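Local coordinates for protein Hsp70/Hsp90 co-chaperone CNS1 (Saccharomyces cerevisiae, PDB 6HFT) that assists the chaperones Hsp90 and Hsp70 as a co-chaperone, binding the C-terminal MEEVD peptide of Hsp90 through its TPR repeats and stimulating the Hsp70 ATPase, at residues L36-L41 with A56-C61; I50-Y55 with T80-N85; K66-C71 with F96-K101; S174-L179 with D208-V213. All coordinates share one frame; numbering follows the deposited sequence.

Contact 1: L36-L41 with A56-C61; sequences LYSKGL and ANRAAC
Y37 of helix 30-43 lays its ring against N57 of helix 48-65, a worked example of one aromatic serving several partners along its length. Its CB comes 4.2 Å from the CB of R58, where the two backbones approach. CG stands anti to the carbonyl carbon (chi1 -65°), which brings one ring face to the CB of N57; that carbon lies 3.6 Å from the ring centroid, close to the normal, in a CH-pi contact. On one flank CE2 meets the SG of C61 at 3.6 Å, the sulfur lying in the ring plane as an edge-on sulfur-aromatic contact. Farther along, CE1 approaches ND2 of N57, whose amide is turned 41° from the ring. At the tip, OH is hydrogen-bonded to N22 of helix 10-27. Were Y37 an alanine, N57 CB and C61 SG would probably lose the ring they share, and N22 its phenol partner. Beside the ring, R58 NH2 donates to S38 OG at 3.2 Å, while L41 CD2 covers one guanidinium face and NH1 makes a salt bridge with D74. The axes of the two short segments run roughly antiparallel (152°), 9.6 Å apart at closest approach, the helix packing by which TPR repeats 1 and 2 join in a tetratricopeptide solenoid.

Contact 2: I50-Y55 with T80-N85; sequences INESLY and TINPKN
OE2 of E52 accepts a hydrogen bond from N82 ND2 at 3.2 Å, almost perfectly straight at the hydrogen (178°). The donor keeps the bond in its own amide plane, yet reaches the oxygen from above the carboxylate plane, the two flat groups being turned 65° apart. N85 ND2 lies 2.9 Å from the same OE2, but at an angle too poor for a hydrogen bond. E52 gets there with CG anti to the backbone N (chi1 -173°) and the chain extended, crossing from helix 48-65 to the turn that follows helix 68-81. A leucine in its place would probably leave N82 ND2 without its acceptor and the turn less firmly tied to the helix. Nearer the backbone the contact is apolar: I81 CG2 packs on E52 CB at 4.0 Å, and I81 CD1 lies 4.0 Å from Y55 CD2 and close to N51 CB. N82 has a second task, its OD1 accepting from K84 N in an Asx turn, inside a type I beta turn running from N82 to N85. N85 then takes the N-cap position of helix 86-98. Two helices followed by a proline-containing turn into the next repeat are characteristic of a tetratricopeptide repeat, here TPR 2.

Contact 3: K66-C71 with F96-K101; sequences KNYRRC and FFQLNK
This is a surface contact of carbon on carbon and carbon on ring, made where the start of helix 68-81, in TPR 2, meets the end of helix 86-98, in TPR 3. No hydrogen bond crosses it. Y68 has the largest share of the burial: the CB of Q98 sits over one face of its ring, 3.6 Å from the centroid and 15° off the normal, a CH-pi contact. The CG of Q98 extends the cover toward CZ and CE1, and the bend at chi2 (-67°) turns the amide so that NE2 lies 3.5 Å from Y68 OH. The opposite face is approached by the carbonyl oxygen of K66, so the ring is held between its own chain segment and the other helix. L99 runs alongside Y68, pointing the opposite way, its CD1 lying 3.7 Å from Y68 CB and 4.1 Å from R69 CG. At the exposed margin R69 NH2 comes within 3.8 Å of K101 NZ, a meeting of like charges that would be expected to oppose, not favour, closer approach. K66, with positive phi, is the C-prime residue of the Schellman motif ending helix 48-65, and N100 plays the same part for helix 86-98. Among the neighbours, Y68 also touches L63 of helix 48-65 and A95 of helix 86-98, while F96 and F97 turn to helices 102-115 and 121-164.

Contact 4: S174-L179 with D208-V213; sequences SPVELL and DEFDFV
L178 and F212 make the close half of this contact, F210 and V176 the loose half. The CB of L178 lies over one face of the F212 ring, 4.0 Å from its centroid in a CH-pi contact, and the two side chains lie alongside and point in opposite directions. F212 holds its CG anti to the backbone N (chi1 176°), which carries the ring out from strand 209-217 to the loop. The backbone oxygen of L178 approaches CZ of F212 at 3.7 Å, and L179 CD2 comes obliquely to within 3.7 Å of CE1 of F212. L179 reaches further into the domain, touching L201 of strand 196-204 and A287, while F212 also leans on P199. Toward solvent the packing thins. L178 CD1 meets CE1 of F210 at 3.7 Å, edge-on and in the ring plane, where contact is narrow. V176 CG2 stays 4.5 Å from F210 CZ, little more than a glancing touch, and V176, L178 and F210 are all exposed. F210 and F212 extend toward the loop while the intervening D211 points away, the usual alternation of a strand; D211 and V213 pair with strand 196-204 through backbone bonds. With no hydrogen bond or charge pair between these two segments, the attraction is apolar, which suggests cohesion without strict directional demand.

Contact 1 is the only one of the four with buried residues among those that touch, and is itself partly buried; contacts 2, 3 and 4 lie at the surface. The first three belong to one helical array. Contacts 1 and 2 share helix 48-65 and touch where L41 packs on L54, and contacts 2 and 3 share helix 68-81, with centres about 20 Å apart. Contact 4 stands on the opposite side of the chain's centre, about 55 Å from contact 3 centre to centre, in the sheet-bearing Wheel region beyond the long helix 121-164. Chemistry follows place: aromatic packing with one hydrogen bond in contact 1, a carboxylate tie to a turn in contact 2, and no hydrogen bonds in contacts 3 and 4, contact 3 adding like charges at its margin.

Contact 1: L36-L41 with A56-C61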
loop_
_atom_site.group_PDB
_atom_site.type_symbol
_atom_site.label_atom_id
_atom_site.label_comp_id
_atom_site.label_asym_id
_atom_site.label_seq_id
_atom_site.Cartn_x
_atom_site.Cartn_y
_atom_site.Cartn_z
ATOM N N LEU A 36 27.658 2.962 -36.462
ATOM C CA LEU A 36 28.886 3.383 -37.147
ATOM C C LEU A 36 30.121 2.753 -36.483
ATOM O O LEU A 36 31.069 2.378 -37.173
ATOM C CB LEU A 36 28.990 4.919 -37.185
ATOM C CG LEU A 36 29.620 5.599 -38.407
ATOM C CD1 LEU A 36 28.951 5.196 -39.716
ATOM C CD2 LEU A 36 29.543 7.108 -38.235
ATOM N N TYR A 37 30.092 2.627 -35.156
ATOM C CA TYR A 37 31.148 1.929 -34.406
ATOM C C TYR A 37 31.171 0.421 -34.683
ATOM O O TYR A 37 32.247 -0.183 -34.731
ATOM C CB TYR A 37 31.005 2.168 -32.895
ATOM C CG TYR A 37 31.206 3.607 -32.453
ATOM C CD1 TYR A 37 32.359 4.315 -32.803
ATOM C CD2 TYR A 37 30.257 4.257 -31.661
ATOM C CE1 TYR A 37 32.551 5.628 -32.397
ATOM C CE2 TYR A 37 30.441 5.572 -31.253
ATOM C CZ TYR A 37 31.586 6.253 -31.623
ATOM O OH TYR A 37 31.758 7.550 -31.201
ATOM N N SER A 38 29.991 -0.178 -34.858
ATOM C CA SER A 38 29.866 -1.612 -35.162
ATOM C C SER A 38 30.555 -2.024 -36.467
ATOM O O SER A 38 31.080 -3.136 -36.564
ATOM C CB SER A 38 28.391 -2.023 -35.222
ATOM O OG SER A 38 27.726 -1.740 -34.004
ATOM N N LYS A 39 30.547 -1.130 -37.458
ATOM C CA LYS A 39 31.181 -1.391 -38.756
ATOM C C LYS A 39 32.707 -1.297 -38.701
ATOM O O LYS A 39 33.394 -1.994 -39.451
ATOM C CB LYS A 39 30.627 -0.451 -39.836
ATOM C CG LYS A 39 29.128 -0.595 -40.084
ATOM C CD LYS A 39 28.759 -1.911 -40.765
ATOM C CE LYS A 39 27.446 -2.477 -40.242
ATOM N NZ LYS A 39 27.575 -3.076 -38.883
ATOM N N GLY A 40 33.233 -0.434 -37.831
ATOM C CA GLY A 40 34.666 -0.416 -37.520
ATOM C C GLY A 40 35.138 -1.707 -36.863
ATOM O O GLY A 40 36.252 -2.165 -37.118
ATOM N N LEU A 41 34.287 -2.279 -36.011
ATOM C CA LEU A 41 34.524 -3.601 -35.402
ATOM C C LEU A 41 34.454 -4.752 -36.417
ATOM O O LEU A 41 35.222 -5.710 -36.316
ATOM C CB LEU A 41 33.526 -3.867 -34.250
ATOM C CG LEU A 41 33.900 -3.664 -32.763
ATOM C CD1 LEU A 41 35.292 -3.095 -32.518
ATOM C CD2 LEU A 41 32.850 -2.809 -32.063
ATOM N N ALA A 56 34.722 0.671 -26.343
ATOM C CA ALA A 56 34.413 1.634 -25.276
ATOM C C ALA A 56 33.391 2.688 -25.713
ATOM O O ALA A 56 32.537 3.088 -24.919
ATOM C CB ALA A 56 35.687 2.311 -24.786
ATOM N N ASN A 57 33.484 3.132 -26.965
ATOM C CA ASN A 57 32.531 4.098 -27.523
ATOM C C ASN A 57 31.138 3.497 -27.740
ATOM O O ASN A 57 30.134 4.164 -27.474
ATOM C CB ASN A 57 33.047 4.692 -28.843
ATOM C CG ASN A 57 34.175 5.696 -28.650
ATOM O OD1 ASN A 57 34.358 6.264 -27.572
ATOM N ND2 ASN A 57 34.937 5.927 -29.713
ATOM N N ARG A 58 31.074 2.256 -28.225
ATOM C CA ARG A 58 29.784 1.578 -28.431
ATOM C C ARG A 58 29.089 1.266 -27.105
ATOM O O ARG A 58 27.862 1.327 -27.022
ATOM C CB ARG A 58 29.942 0.298 -29.257
ATOM C CG ARG A 58 28.639 -0.164 -29.892
ATOM C CD ARG A 58 28.845 -1.318 -30.861
ATOM N NE ARG A 58 29.081 -2.592 -30.182
ATOM C CZ ARG A 58 29.310 -3.754 -30.797
ATOM N NH1 ARG A 58 29.512 -4.852 -30.073
ATOM N NH2 ARG A 58 29.340 -3.835 -32.127
ATOM N N ALA A 59 29.875 0.931 -26.082
ATOM C CA ALA A 59 29.364 0.783 -24.713
ATOM C C ALA A 59 28.708 2.072 -24.202
ATOM O O ALA A 59 27.663 2.024 -23.553
ATOM C CB ALA A 59 30.484 0.361 -23.775
ATOM N N ALA A 60 29.333 3.211 -24.504
ATOM C CA ALA A 60 28.795 4.530 -24.146
ATOM C C ALA A 60 27.472 4.821 -24.850
ATOM O O ALA A 60 26.566 5.399 -24.249
ATOM C CB ALA A 60 29.805 5.626 -24.464
ATOM N N CYS A 61 27.375 4.428 -26.120
ATOM C CA CYS A 61 26.135 4.567 -26.891
ATOM C C CYS A 61 24.999 3.714 -26.321
ATOM O O CYS A 61 23.852 4.164 -26.271
ATOM C CB CYS A 61 26.364 4.200 -28.359
ATOM S SG CYS A 61 27.535 5.274 -29.219
#

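Contact 2: I50-Y55 with T80-N85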
loop_
_atom_site.group_PDB
_atom_site.type_symbol
_atom_site.label_atom_id
_atom_site.label_comp_id
_atom_site.label_asym_id
_atom_site.label_seq_id
_atom_site.Cartn_x
_atom_site.Cartn_y
_atom_site.Cartn_z
ATOM N N ILE A 50 42.666 1.048 -31.595
ATOM C CA ILE A 50 41.495 1.300 -32.446
ATOM C C ILE A 50 40.294 0.462 -31.970
ATOM O O ILE A 50 39.203 1.003 -31.781
ATOM C CB ILE A 50 41.815 1.075 -33.961
ATOM C CG1 ILE A 50 42.418 2.348 -34.588
ATOM C CG2 ILE A 50 40.582 0.666 -34.766
ATOM C CD1 ILE A 50 43.890 2.560 -34.304
ATOM N N ASN A 51 40.503 -0.841 -31.775
ATOM C CA ASN A 51 39.429 -1.747 -31.323
ATOM C C ASN A 51 38.958 -1.446 -29.894
ATOM O O ASN A 51 37.763 -1.529 -29.610
ATOM C CB ASN A 51 39.851 -3.220 -31.436
ATOM C CG ASN A 51 39.789 -3.741 -32.860
ATOM O OD1 ASN A 51 39.094 -4.716 -33.146
ATOM N ND2 ASN A 51 40.512 -3.092 -33.763
ATOM N N GLU A 52 39.899 -1.103 -29.012
ATOM C CA GLU A 52 39.586 -0.686 -27.636
ATOM C C GLU A 52 38.641 0.518 -27.612
ATOM O O GLU A 52 37.643 0.511 -26.889
ATOM C CB GLU A 52 40.873 -0.337 -26.875
ATOM C CG GLU A 52 40.688 -0.060 -25.384
ATOM C CD GLU A 52 41.729 0.895 -24.824
ATOM O OE1 GLU A 52 42.917 0.781 -25.197
ATOM O OE2 GLU A 52 41.354 1.762 -24.003
ATOM N N SER A 53 38.973 1.545 -28.396
ATOM C CA SER A 53 38.150 2.756 -28.503
ATOM C C SER A 53 36.773 2.479 -29.107
ATOM O O SER A 53 35.778 3.041 -28.654
ATOM C CB SER A 53 38.865 3.836 -29.321
ATOM O OG SER A 53 39.990 4.335 -28.624
ATOM N N LEU A 54 36.725 1.616 -30.121
ATOM C CA LEU A 54 35.457 1.217 -30.751
ATOM C C LEU A 54 34.516 0.493 -29.780
ATOM O O LEU A 54 33.311 0.748 -29.780
ATOM C CB LEU A 54 35.710 0.344 -31.989
ATOM C CG LEU A 54 36.256 1.068 -33.228
ATOM C CD1 LEU A 54 36.922 0.090 -34.183
ATOM C CD2 LEU A 54 35.160 1.841 -33.942
ATOM N N TYR A 55 35.068 -0.401 -28.960
ATOM C CA TYR A 55 34.278 -1.118 -27.943
ATOM C C TYR A 55 33.829 -0.209 -26.794
ATOM O O TYR A 55 32.695 -0.319 -26.326
ATOM C CB TYR A 55 35.051 -2.322 -27.379
ATOM C CG TYR A 55 35.011 -3.560 -28.253
ATOM C CD1 TYR A 55 33.795 -4.165 -28.585
ATOM C CD2 TYR A 55 36.188 -4.146 -28.726
ATOM C CE1 TYR A 55 33.754 -5.304 -29.378
ATOM C CE2 TYR A 55 36.155 -5.285 -29.519
ATOM C CZ TYR A 55 34.938 -5.860 -29.841
ATOM O OH TYR A 55 34.905 -6.989 -30.626
ATOM N N THR A 80 39.235 -6.571 -22.021
ATOM C CA THR A 80 40.069 -7.698 -22.460
ATOM C C THR A 80 41.300 -7.203 -23.237
ATOM O O THR A 80 42.366 -7.818 -23.170
ATOM C CB THR A 80 39.260 -8.694 -23.321
ATOM O OG1 THR A 80 38.032 -9.013 -22.655
ATOM C CG2 THR A 80 40.034 -9.986 -23.554
ATOM N N ILE A 81 41.139 -6.096 -23.962
ATOM C CA ILE A 81 42.234 -5.452 -24.698
ATOM C C ILE A 81 43.055 -4.535 -23.776
ATOM O O ILE A 81 44.288 -4.567 -23.816
ATOM C CB ILE A 81 41.686 -4.669 -25.918
ATOM C CG1 ILE A 81 41.013 -5.638 -26.906
ATOM C CG2 ILE A 81 42.793 -3.892 -26.627
ATOM C CD1 ILE A 81 39.931 -5.007 -27.753
ATOM N N ASN A 82 42.371 -3.724 -22.966
ATOM C CA ASN A 82 43.013 -2.834 -21.986
ATOM C C ASN A 82 42.297 -2.949 -20.626
ATOM O O ASN A 82 41.312 -2.246 -20.388
ATOM C CB ASN A 82 43.004 -1.381 -22.496
ATOM C CG ASN A 82 43.672 -0.395 -21.534
ATOM O OD1 ASN A 82 44.463 -0.772 -20.665
ATOM N ND2 ASN A 82 43.358 0.884 -21.702
ATOM N N PRO A 83 42.808 -3.811 -19.715
ATOM C CA PRO A 83 42.171 -3.945 -18.392
ATOM C C PRO A 83 42.374 -2.770 -17.419
ATOM O O PRO A 83 41.867 -2.835 -16.298
ATOM C CB PRO A 83 42.799 -5.228 -17.812
ATOM C CG PRO A 83 43.640 -5.817 -18.894
ATOM C CD PRO A 83 43.967 -4.711 -19.843
ATOM N N LYS A 84 43.114 -1.733 -17.824
ATOM C CA LYS A 84 43.274 -0.506 -17.034
ATOM C C LYS A 84 42.571 0.715 -17.675
ATOM O O LYS A 84 43.000 1.859 -17.492
ATOM C CB LYS A 84 44.773 -0.252 -16.794
ATOM C CG LYS A 84 45.425 -1.330 -15.930
ATOM C CD LYS A 84 46.893 -1.052 -15.624
ATOM C CE LYS A 84 47.827 -1.604 -16.694
ATOM N NZ LYS A 84 49.260 -1.456 -16.312
ATOM N N ASN A 85 41.479 0.459 -18.402
ATOM C CA ASN A 85 40.628 1.509 -18.972
ATOM C C ASN A 85 39.571 1.888 -17.928
ATOM O O ASN A 85 38.560 1.198 -17.772
ATOM C CB ASN A 85 39.971 1.013 -20.273
ATOM C CG ASN A 85 39.209 2.105 -21.018
ATOM O OD1 ASN A 85 38.842 3.134 -20.453
ATOM N ND2 ASN A 85 38.962 1.871 -22.301
#

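Contact 3: K66-C71 with F96-K101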
loop_
_atom_site.group_PDB
_atom_site.type_symbol
_atom_site.label_atom_id
_atom_site.label_comp_id
_atom_site.label_asym_id
_atom_site.label_seq_id
_atom_site.Cartn_x
_atom_site.Cartn_y
_atom_site.Cartn_z
ATOM N N LYS A 66 20.229 3.175 -22.910
ATOM C CA LYS A 66 19.719 2.485 -21.715
ATOM C C LYS A 66 19.555 0.969 -21.923
ATOM O O LYS A 66 18.675 0.340 -21.329
ATOM C CB LYS A 66 18.438 3.144 -21.168
ATOM C CG LYS A 66 18.593 4.632 -20.899
ATOM C CD LYS A 66 17.392 5.200 -20.163
ATOM C CE LYS A 66 17.641 6.635 -19.728
ATOM N NZ LYS A 66 16.526 7.166 -18.897
ATOM N N ASN A 67 20.427 0.400 -22.760
ATOM C CA ASN A 67 20.575 -1.046 -22.912
ATOM C C ASN A 67 21.775 -1.450 -22.056
ATOM O O ASN A 67 22.917 -1.473 -22.527
ATOM C CB ASN A 67 20.790 -1.412 -24.385
ATOM C CG ASN A 67 19.692 -0.880 -25.287
ATOM O OD1 ASN A 67 18.525 -0.833 -24.899
ATOM N ND2 ASN A 67 20.062 -0.471 -26.496
ATOM N N TYR A 68 21.503 -1.764 -20.791
ATOM C CA TYR A 68 22.546 -1.847 -19.762
ATOM C C TYR A 68 23.386 -3.134 -19.803
ATOM O O TYR A 68 24.576 -3.096 -19.484
ATOM C CB TYR A 68 21.931 -1.644 -18.370
ATOM C CG TYR A 68 21.211 -0.314 -18.213
ATOM C CD1 TYR A 68 21.897 0.895 -18.353
ATOM C CD2 TYR A 68 19.842 -0.261 -17.929
ATOM C CE1 TYR A 68 21.245 2.114 -18.217
ATOM C CE2 TYR A 68 19.182 0.955 -17.789
ATOM C CZ TYR A 68 19.887 2.139 -17.934
ATOM O OH TYR A 68 19.242 3.348 -17.798
ATOM N N ARG A 69 22.776 -4.258 -20.182
ATOM C CA ARG A 69 23.501 -5.533 -20.342
ATOM C C ARG A 69 24.439 -5.532 -21.556
ATOM O O ARG A 69 25.553 -6.057 -21.473
ATOM C CB ARG A 69 22.531 -6.720 -20.424
ATOM C CG ARG A 69 21.739 -6.961 -19.147
ATOM C CD ARG A 69 20.588 -7.931 -19.360
ATOM N NE ARG A 69 19.731 -8.035 -18.172
ATOM C CZ ARG A 69 19.947 -8.827 -17.115
ATOM N NH1 ARG A 69 21.010 -9.632 -17.045
ATOM N NH2 ARG A 69 19.081 -8.815 -16.102
ATOM N N ARG A 70 23.988 -4.958 -22.673
ATOM C CA ARG A 70 24.834 -4.793 -23.870
ATOM C C ARG A 70 26.021 -3.849 -23.622
ATOM O O ARG A 70 27.098 -4.036 -24.197
ATOM C CB ARG A 70 24.011 -4.288 -25.065
ATOM C CG ARG A 70 23.092 -5.330 -25.686
ATOM C CD ARG A 70 22.190 -4.704 -26.739
ATOM N NE ARG A 70 21.441 -5.695 -27.517
ATOM C CZ ARG A 70 21.878 -6.330 -28.610
ATOM N NH1 ARG A 70 21.078 -7.204 -29.217
ATOM N NH2 ARG A 70 23.098 -6.118 -29.109
ATOM N N CYS A 71 25.805 -2.835 -22.782
ATOM C CA CYS A 71 26.865 -1.914 -22.352
ATOM C C CYS A 71 27.958 -2.629 -21.554
ATOM O O CYS A 71 29.148 -2.385 -21.764
ATOM C CB CYS A 71 26.269 -0.776 -21.514
ATOM S SG CYS A 71 27.476 0.339 -20.763
ATOM N N PHE A 96 25.121 -1.592 -14.082
ATOM C CA PHE A 96 24.677 -2.490 -13.002
ATOM C C PHE A 96 23.802 -1.773 -11.970
ATOM O O PHE A 96 22.825 -2.349 -11.481
ATOM C CB PHE A 96 25.872 -3.149 -12.283
ATOM C CG PHE A 96 26.396 -4.392 -12.959
ATOM C CD1 PHE A 96 25.556 -5.477 -13.206
ATOM C CD2 PHE A 96 27.743 -4.502 -13.307
ATOM C CE1 PHE A 96 26.037 -6.627 -13.814
ATOM C CE2 PHE A 96 28.229 -5.652 -13.914
ATOM C CZ PHE A 96 27.376 -6.716 -14.167
ATOM N N PHE A 97 24.165 -0.530 -11.643
ATOM C CA PHE A 97 23.385 0.327 -10.739
ATOM C C PHE A 97 21.952 0.526 -11.240
ATOM O O PHE A 97 20.999 0.416 -10.461
ATOM C CB PHE A 97 24.088 1.685 -10.570
ATOM C CG PHE A 97 23.354 2.657 -9.684
ATOM C CD1 PHE A 97 23.588 2.687 -8.313
ATOM C CD2 PHE A 97 22.441 3.560 -10.227
ATOM C CE1 PHE A 97 22.916 3.587 -7.497
ATOM C CE2 PHE A 97 21.766 4.460 -9.417
ATOM C CZ PHE A 97 22.003 4.475 -8.049
ATOM N N GLN A 98 21.813 0.812 -12.535
ATOM C CA GLN A 98 20.499 1.017 -13.169
ATOM C C GLN A 98 19.648 -0.260 -13.298
ATOM O O GLN A 98 18.434 -0.172 -13.490
ATOM C CB GLN A 98 20.665 1.668 -14.550
ATOM C CG GLN A 98 21.208 3.091 -14.514
ATOM C CD GLN A 98 20.252 4.086 -13.878
ATOM O OE1 GLN A 98 20.627 4.828 -12.969
ATOM N NE2 GLN A 98 19.009 4.104 -14.351
ATOM N N LEU A 99 20.287 -1.429 -13.206
ATOM C CA LEU A 99 19.588 -2.724 -13.156
ATOM C C LEU A 99 19.273 -3.201 -11.724
ATOM O O LEU A 99 18.823 -4.334 -11.542
ATOM C CB LEU A 99 20.422 -3.793 -13.883
ATOM C CG LEU A 99 20.606 -3.611 -15.393
ATOM C CD1 LEU A 99 21.780 -4.438 -15.895
ATOM C CD2 LEU A 99 19.336 -3.978 -16.145
ATOM N N ASN A 100 19.490 -2.337 -10.727
ATOM C CA ASN A 100 19.321 -2.677 -9.308
ATOM C C ASN A 100 20.148 -3.899 -8.899
ATOM O O ASN A 100 19.641 -4.847 -8.291
ATOM C CB ASN A 100 17.835 -2.840 -8.944
ATOM C CG ASN A 100 17.053 -1.548 -9.097
ATOM O OD1 ASN A 100 16.058 -1.492 -9.821
ATOM N ND2 ASN A 100 17.506 -0.497 -8.418
ATOM N N LYS A 101 21.427 -3.853 -9.263
ATOM C CA LYS A 101 22.419 -4.834 -8.837
ATOM C C LYS A 101 23.597 -4.064 -8.246
ATOM O O LYS A 101 24.617 -3.847 -8.903
ATOM C CB LYS A 101 22.827 -5.724 -10.011
ATOM C CG LYS A 101 21.737 -6.708 -10.415
ATOM C CD LYS A 101 22.139 -7.566 -11.605
ATOM C CE LYS A 101 21.084 -8.620 -11.906
ATOM N NZ LYS A 101 21.417 -9.412 -13.124
#

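Contact 4: S174-L179 with D208-V213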
loop_
_atom_site.group_PDB
_atom_site.type_symbol
_atom_site.label_atom_id
_atom_site.label_comp_id
_atom_site.label_asym_id
_atom_site.label_seq_id
_atom_site.Cartn_x
_atom_site.Cartn_y
_atom_site.Cartn_z
ATOM N N SER A 174 -25.326 -3.981 1.373
ATOM C CA SER A 174 -25.629 -2.550 1.212
ATOM C C SER A 174 -25.576 -1.777 2.535
ATOM O O SER A 174 -26.619 -1.505 3.141
ATOM C CB SER A 174 -27.005 -2.374 0.557
ATOM O OG SER A 174 -26.996 -2.843 -0.779
ATOM N N PRO A 175 -24.357 -1.426 2.995
ATOM C CA PRO A 175 -24.217 -0.465 4.089
ATOM C C PRO A 175 -24.295 0.967 3.567
ATOM O O PRO A 175 -23.689 1.274 2.537
ATOM C CB PRO A 175 -22.819 -0.757 4.636
ATOM C CG PRO A 175 -22.059 -1.285 3.470
ATOM C CD PRO A 175 -23.054 -1.988 2.587
ATOM N N VAL A 176 -25.045 1.824 4.260
ATOM C CA VAL A 176 -25.032 3.267 3.969
ATOM C C VAL A 176 -23.627 3.839 4.200
ATOM O O VAL A 176 -22.887 3.365 5.066
ATOM C CB VAL A 176 -26.107 4.069 4.755
ATOM C CG1 VAL A 176 -27.499 3.750 4.223
ATOM C CG2 VAL A 176 -26.033 3.829 6.261
ATOM N N GLU A 177 -23.282 4.864 3.421
ATOM C CA GLU A 177 -21.889 5.331 3.261
ATOM C C GLU A 177 -21.138 5.789 4.526
ATOM O O GLU A 177 -19.915 5.920 4.493
ATOM C CB GLU A 177 -21.832 6.442 2.200
ATOM C CG GLU A 177 -22.051 5.934 0.780
ATOM C CD GLU A 177 -22.500 7.013 -0.193
ATOM O OE1 GLU A 177 -22.221 8.209 0.047
ATOM O OE2 GLU A 177 -23.130 6.658 -1.211
ATOM N N LEU A 178 -21.855 6.043 5.620
ATOM C CA LEU A 178 -21.220 6.354 6.910
ATOM C C LEU A 178 -20.537 5.135 7.555
ATOM O O LEU A 178 -19.466 5.274 8.150
ATOM C CB LEU A 178 -22.240 6.970 7.875
ATOM C CG LEU A 178 -22.721 8.373 7.485
ATOM C CD1 LEU A 178 -24.101 8.655 8.053
ATOM C CD2 LEU A 178 -21.730 9.443 7.924
ATOM N N LEU A 179 -21.156 3.957 7.437
ATOM C CA LEU A 179 -20.582 2.708 7.975
ATOM C C LEU A 179 -19.335 2.218 7.235
ATOM O O LEU A 179 -18.475 1.583 7.849
ATOM C CB LEU A 179 -21.613 1.566 7.965
ATOM C CG LEU A 179 -22.817 1.573 8.909
ATOM C CD1 LEU A 179 -23.643 0.321 8.658
ATOM C CD2 LEU A 179 -22.405 1.639 10.371
ATOM N N ASP A 208 -38.483 7.347 9.443
ATOM C CA ASP A 208 -37.518 7.204 8.339
ATOM C C ASP A 208 -36.360 8.201 8.482
ATOM O O ASP A 208 -36.103 9.028 7.602
ATOM C CB ASP A 208 -38.211 7.311 6.965
ATOM C CG ASP A 208 -37.298 6.915 5.796
ATOM O OD1 ASP A 208 -37.542 7.398 4.671
ATOM O OD2 ASP A 208 -36.343 6.132 5.994
ATOM N N GLU A 209 -35.685 8.112 9.625
ATOM C CA GLU A 209 -34.530 8.950 9.932
ATOM C C GLU A 209 -33.541 8.139 10.762
ATOM O O GLU A 209 -33.947 7.238 11.503
ATOM C CB GLU A 209 -34.974 10.200 10.699
ATOM C CG GLU A 209 -34.154 11.443 10.381
ATOM C CD GLU A 209 -34.518 12.103 9.056
ATOM O OE1 GLU A 209 -33.709 12.922 8.570
ATOM O OE2 GLU A 209 -35.597 11.818 8.493
ATOM N N PHE A 210 -32.251 8.446 10.626
ATOM C CA PHE A 210 -31.209 7.758 11.392
ATOM C C PHE A 210 -30.096 8.693 11.862
ATOM O O PHE A 210 -29.774 9.675 11.188
ATOM C CB PHE A 210 -30.630 6.569 10.596
ATOM C CG PHE A 210 -29.782 6.962 9.406
ATOM C CD1 PHE A 210 -28.443 7.320 9.570
ATOM C CD2 PHE A 210 -30.306 6.934 8.115
ATOM C CE1 PHE A 210 -27.660 7.670 8.481
ATOM C CE2 PHE A 210 -29.521 7.279 7.020
ATOM C CZ PHE A 210 -28.196 7.648 7.203
ATOM N N ASP A 211 -29.533 8.381 13.030
ATOM C CA ASP A 211 -28.314 9.019 13.536
ATOM C C ASP A 211 -27.156 8.040 13.384
ATOM O O ASP A 211 -27.357 6.821 13.411
ATOM C CB ASP A 211 -28.464 9.408 15.017
ATOM C CG ASP A 211 -29.007 10.815 15.209
ATOM O OD1 ASP A 211 -28.353 11.775 14.746
ATOM O OD2 ASP A 211 -30.076 10.963 15.840
ATOM N N PHE A 212 -25.950 8.580 13.214
ATOM C CA PHE A 212 -24.723 7.789 13.224
ATOM C C PHE A 212 -23.712 8.425 14.174
ATOM O O PHE A 212 -23.071 9.421 13.832
ATOM C CB PHE A 212 -24.138 7.662 11.814
ATOM C CG PHE A 212 -22.820 6.934 11.769
ATOM C CD1 PHE A 212 -22.759 5.562 11.998
ATOM C CD2 PHE A 212 -21.635 7.619 11.506
ATOM C CE1 PHE A 212 -21.545 4.887 11.960
ATOM C CE2 PHE A 212 -20.418 6.949 11.464
ATOM C CZ PHE A 212 -20.373 5.581 11.692
ATOM N N VAL A 213 -23.594 7.851 15.370
ATOM C CA VAL A 213 -22.576 8.250 16.340
ATOM C C VAL A 213 -21.322 7.437 16.017
ATOM O O VAL A 213 -21.383 6.211 15.911
ATOM C CB VAL A 213 -23.031 8.007 17.798
ATOM C CG1 VAL A 213 -21.991 8.517 18.788
ATOM C CG2 VAL A 213 -24.371 8.685 18.062
#